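Local coordinates for SusD superfamily protein (Parabacteroides distasonis, PDB 3OTN) that probably binds nutrients, most likely carbohydrate, at the outer membrane as a member of the SusD family, at residues L169-S174 with G188-L193. Sequence-based numbering, arbitrary orientation.
Sequences LEAEQS and GAVKAL
E172 and K191 meet at about a right angle, the ammonium nitrogen reaching the carboxylate obliquely: K191 NZ stands 2.8 Å from E172 OE2 and 39° out of the carboxylate plane, a hydrogen-bonded salt bridge. The same nitrogen lies 3.1 Å from E172 CG, so it is close alongside the glutamate's CG as well as at OE2. A bend at chi2 (-66°) turns the lysine chain, and its extended outer half then carries NZ across. Water 1 adds a second link, donating to E172 O at 2.7 Å and accepting from K191 NZ. On the apolar side of the contact, V190 spreads its two methyls against helix 156-172, CG2 against A171 CB at 4.0 Å and CG1 near E172 N. This joins consecutive helices, 156-172 and 187-202, of the TPR-like helical part expected in SusD proteins, and R219 and E222 of helix 210-225 extend the bridge into an alternating charge network. A glutamine in place of E172 would probably leave K191 leaning on E222 and deprive R219 of a charged mate. Beyond E172, S174 OG donates to A171 O at 2.7 Å, in the carbonyl plane.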
ATOM      1  N   LEU A 169       6.081  14.281 -13.343  1.00 18.72           N
ATOM      2  CA  LEU A 169       5.641  15.434 -14.137  1.00 20.98           C
ATOM      3  C   LEU A 169       5.899  15.171 -15.619  1.00 22.15           C
ATOM      4  O   LEU A 169       5.122  15.609 -16.484  1.00 21.30           O
ATOM      5  CB  LEU A 169       6.328  16.719 -13.695  1.00 21.92           C
ATOM      6  CG  LEU A 169       5.956  17.269 -12.306  1.00 22.11           C
ATOM      7  CD1 LEU A 169       6.881  18.469 -12.000  1.00 21.90           C
ATOM      8  CD2 LEU A 169       4.466  17.651 -12.190  1.00 24.58           C
ATOM      9  N   GLU A 170       6.992  14.476 -15.922  1.00 20.63           N
ATOM     10  CA  GLU A 170       7.256  14.096 -17.319  1.00 22.74           C
ATOM     11  C   GLU A 170       6.251  13.020 -17.753  1.00 21.61           C
ATOM     12  O   GLU A 170       5.659  13.131 -18.843  1.00 21.70           O
ATOM     13  CB  GLU A 170       8.687  13.626 -17.488  1.00 24.65           C
ATOM     14  CG  GLU A 170       9.715  14.790 -17.214  1.00 34.13           C
ATOM     15  CD  GLU A 170      11.166  14.327 -17.085  1.00 38.58           C
ATOM     16  OE1 GLU A 170      11.467  13.129 -17.283  1.00 35.64           O
ATOM     17  OE2 GLU A 170      12.018  15.181 -16.774  1.00 45.43           O
ATOM     18  N   ALA A 171       5.999  12.020 -16.898  1.00 18.46           N
ATOM     19  CA  ALA A 171       5.029  10.960 -17.262  1.00 22.80           C
ATOM     20  C   ALA A 171       3.628  11.561 -17.529  1.00 24.71           C
ATOM     21  O   ALA A 171       2.902  11.166 -18.454  1.00 23.78           O
ATOM     22  CB  ALA A 171       4.983   9.855 -16.166  1.00 19.83           C
ATOM     23  N   GLU A 172       3.281  12.554 -16.720  1.00 24.82           N
ATOM     24  CA  GLU A 172       2.046  13.304 -16.869  1.00 27.88           C
ATOM     25  C   GLU A 172       1.898  14.034 -18.239  1.00 28.37           C
ATOM     26  O   GLU A 172       0.786  14.243 -18.742  1.00 28.24           O
ATOM     27  CB  GLU A 172       2.008  14.331 -15.736  1.00 31.73           C
ATOM     28  CG  GLU A 172       0.710  14.828 -15.390  1.00 34.07           C
ATOM     29  CD  GLU A 172       0.737  15.656 -14.123  1.00 28.31           C
ATOM     30  OE1 GLU A 172       1.630  16.561 -13.956  1.00 22.86           O
ATOM     31  OE2 GLU A 172      -0.190  15.429 -13.326  1.00 23.20           O
ATOM     32  N   GLN A 173       3.019  14.419 -18.835  1.00 29.30           N
ATOM     33  CA  GLN A 173       3.019  15.083 -20.151  1.00 31.30           C
ATOM     34  C   GLN A 173       3.245  14.114 -21.306  1.00 32.39           C
ATOM     35  O   GLN A 173       3.617  14.540 -22.389  1.00 38.07           O
ATOM     36  CB  GLN A 173       4.077  16.209 -20.172  1.00 32.98           C
ATOM     37  CG  GLN A 173       3.772  17.358 -19.176  1.00 37.48           C
ATOM     38  CD  GLN A 173       2.380  17.992 -19.392  1.00 41.45           C
ATOM     39  OE1 GLN A 173       1.903  18.134 -20.528  1.00 40.46           O
ATOM     40  NE2 GLN A 173       1.727  18.366 -18.299  1.00 36.66           N
ATOM     41  N   SER A 174       2.960  12.829 -21.110  1.00 29.97           N
ATOM     42  CA  SER A 174       3.279  11.801 -22.100  1.00 29.24           C
ATOM     43  C   SER A 174       2.041  11.343 -22.851  1.00 30.43           C
ATOM     44  O   SER A 174       0.921  11.780 -22.576  1.00 32.27           O
ATOM     45  CB  SER A 174       3.902  10.607 -21.379  1.00 29.88           C
ATOM     46  OG  SER A 174       2.897   9.777 -20.814  1.00 27.76           O
ATOM     47  N   GLY A 188      -4.092   7.447 -15.110  1.00 18.54           N
ATOM     48  CA  GLY A 188      -4.763   7.404 -13.804  1.00 20.07           C
ATOM     49  C   GLY A 188      -3.822   6.986 -12.666  1.00 18.45           C
ATOM     50  O   GLY A 188      -3.881   7.541 -11.578  1.00 19.28           O
ATOM     51  N   ALA A 189      -2.946   6.013 -12.933  1.00 19.68           N
ATOM     52  CA  ALA A 189      -1.949   5.578 -11.987  1.00 17.14           C
ATOM     53  C   ALA A 189      -0.962   6.711 -11.680  1.00 16.67           C
ATOM     54  O   ALA A 189      -0.628   6.946 -10.516  1.00 16.20           O
ATOM     55  CB  ALA A 189      -1.178   4.285 -12.523  1.00 14.88           C
ATOM     56  N   VAL A 190      -0.513   7.408 -12.726  1.00 18.57           N
ATOM     57  CA  VAL A 190       0.413   8.528 -12.556  1.00 19.23           C
ATOM     58  C   VAL A 190      -0.218   9.611 -11.706  1.00 20.61           C
ATOM     59  O   VAL A 190       0.441  10.164 -10.822  1.00 20.38           O
ATOM     60  CB  VAL A 190       0.811   9.156 -13.948  1.00 18.28           C
ATOM     61  CG1 VAL A 190       1.530  10.493 -13.758  1.00 18.61           C
ATOM     62  CG2 VAL A 190       1.617   8.172 -14.770  1.00 16.79           C
ATOM     63  N   LYS A 191      -1.474   9.938 -11.994  1.00 18.99           N
ATOM     64  CA  LYS A 191      -2.165  11.005 -11.235  1.00 19.63           C
ATOM     65  C   LYS A 191      -2.420  10.587  -9.797  1.00 19.69           C
ATOM     66  O   LYS A 191      -2.294  11.406  -8.914  1.00 19.70           O
ATOM     67  CB  LYS A 191      -3.514  11.427 -11.849  1.00 19.74           C
ATOM     68  CG  LYS A 191      -3.499  11.862 -13.267  1.00 26.15           C
ATOM     69  CD  LYS A 191      -2.762  13.102 -13.489  1.00 29.73           C
ATOM     70  CE  LYS A 191      -2.979  13.629 -14.960  1.00 28.04           C
ATOM     71  NZ  LYS A 191      -2.354  14.945 -15.011  1.00 20.75           N
ATOM     72  N   ALA A 192      -2.757   9.319  -9.564  1.00 17.37           N
ATOM     73  CA  ALA A 192      -2.980   8.806  -8.191  1.00 18.69           C
ATOM     74  C   ALA A 192      -1.688   8.863  -7.369  1.00 19.40           C
ATOM     75  O   ALA A 192      -1.681   9.324  -6.227  1.00 22.09           O
ATOM     76  CB  ALA A 192      -3.533   7.379  -8.227  1.00 17.95           C
ATOM     77  N   LEU A 193      -0.590   8.401  -7.956  1.00 17.25           N
ATOM     78  CA  LEU A 193       0.694   8.451  -7.301  1.00 17.48           C
ATOM     79  C   LEU A 193       1.144   9.872  -7.052  1.00 17.17           C
ATOM     80  O   LEU A 193       1.598  10.177  -5.944  1.00 20.20           O
ATOM     81  CB  LEU A 193       1.774   7.723  -8.104  1.00 17.32           C
ATOM     82  CG  LEU A 193       3.183   7.717  -7.488  1.00 20.63           C
ATOM     83  CD1 LEU A 193       3.162   7.226  -6.021  1.00 17.08           C
ATOM     84  CD2 LEU A 193       4.118   6.875  -8.349  1.00 16.50           C
TER
HETATM   85  O   HOH W   1      -1.752  14.940 -18.007  1.00 34.67           O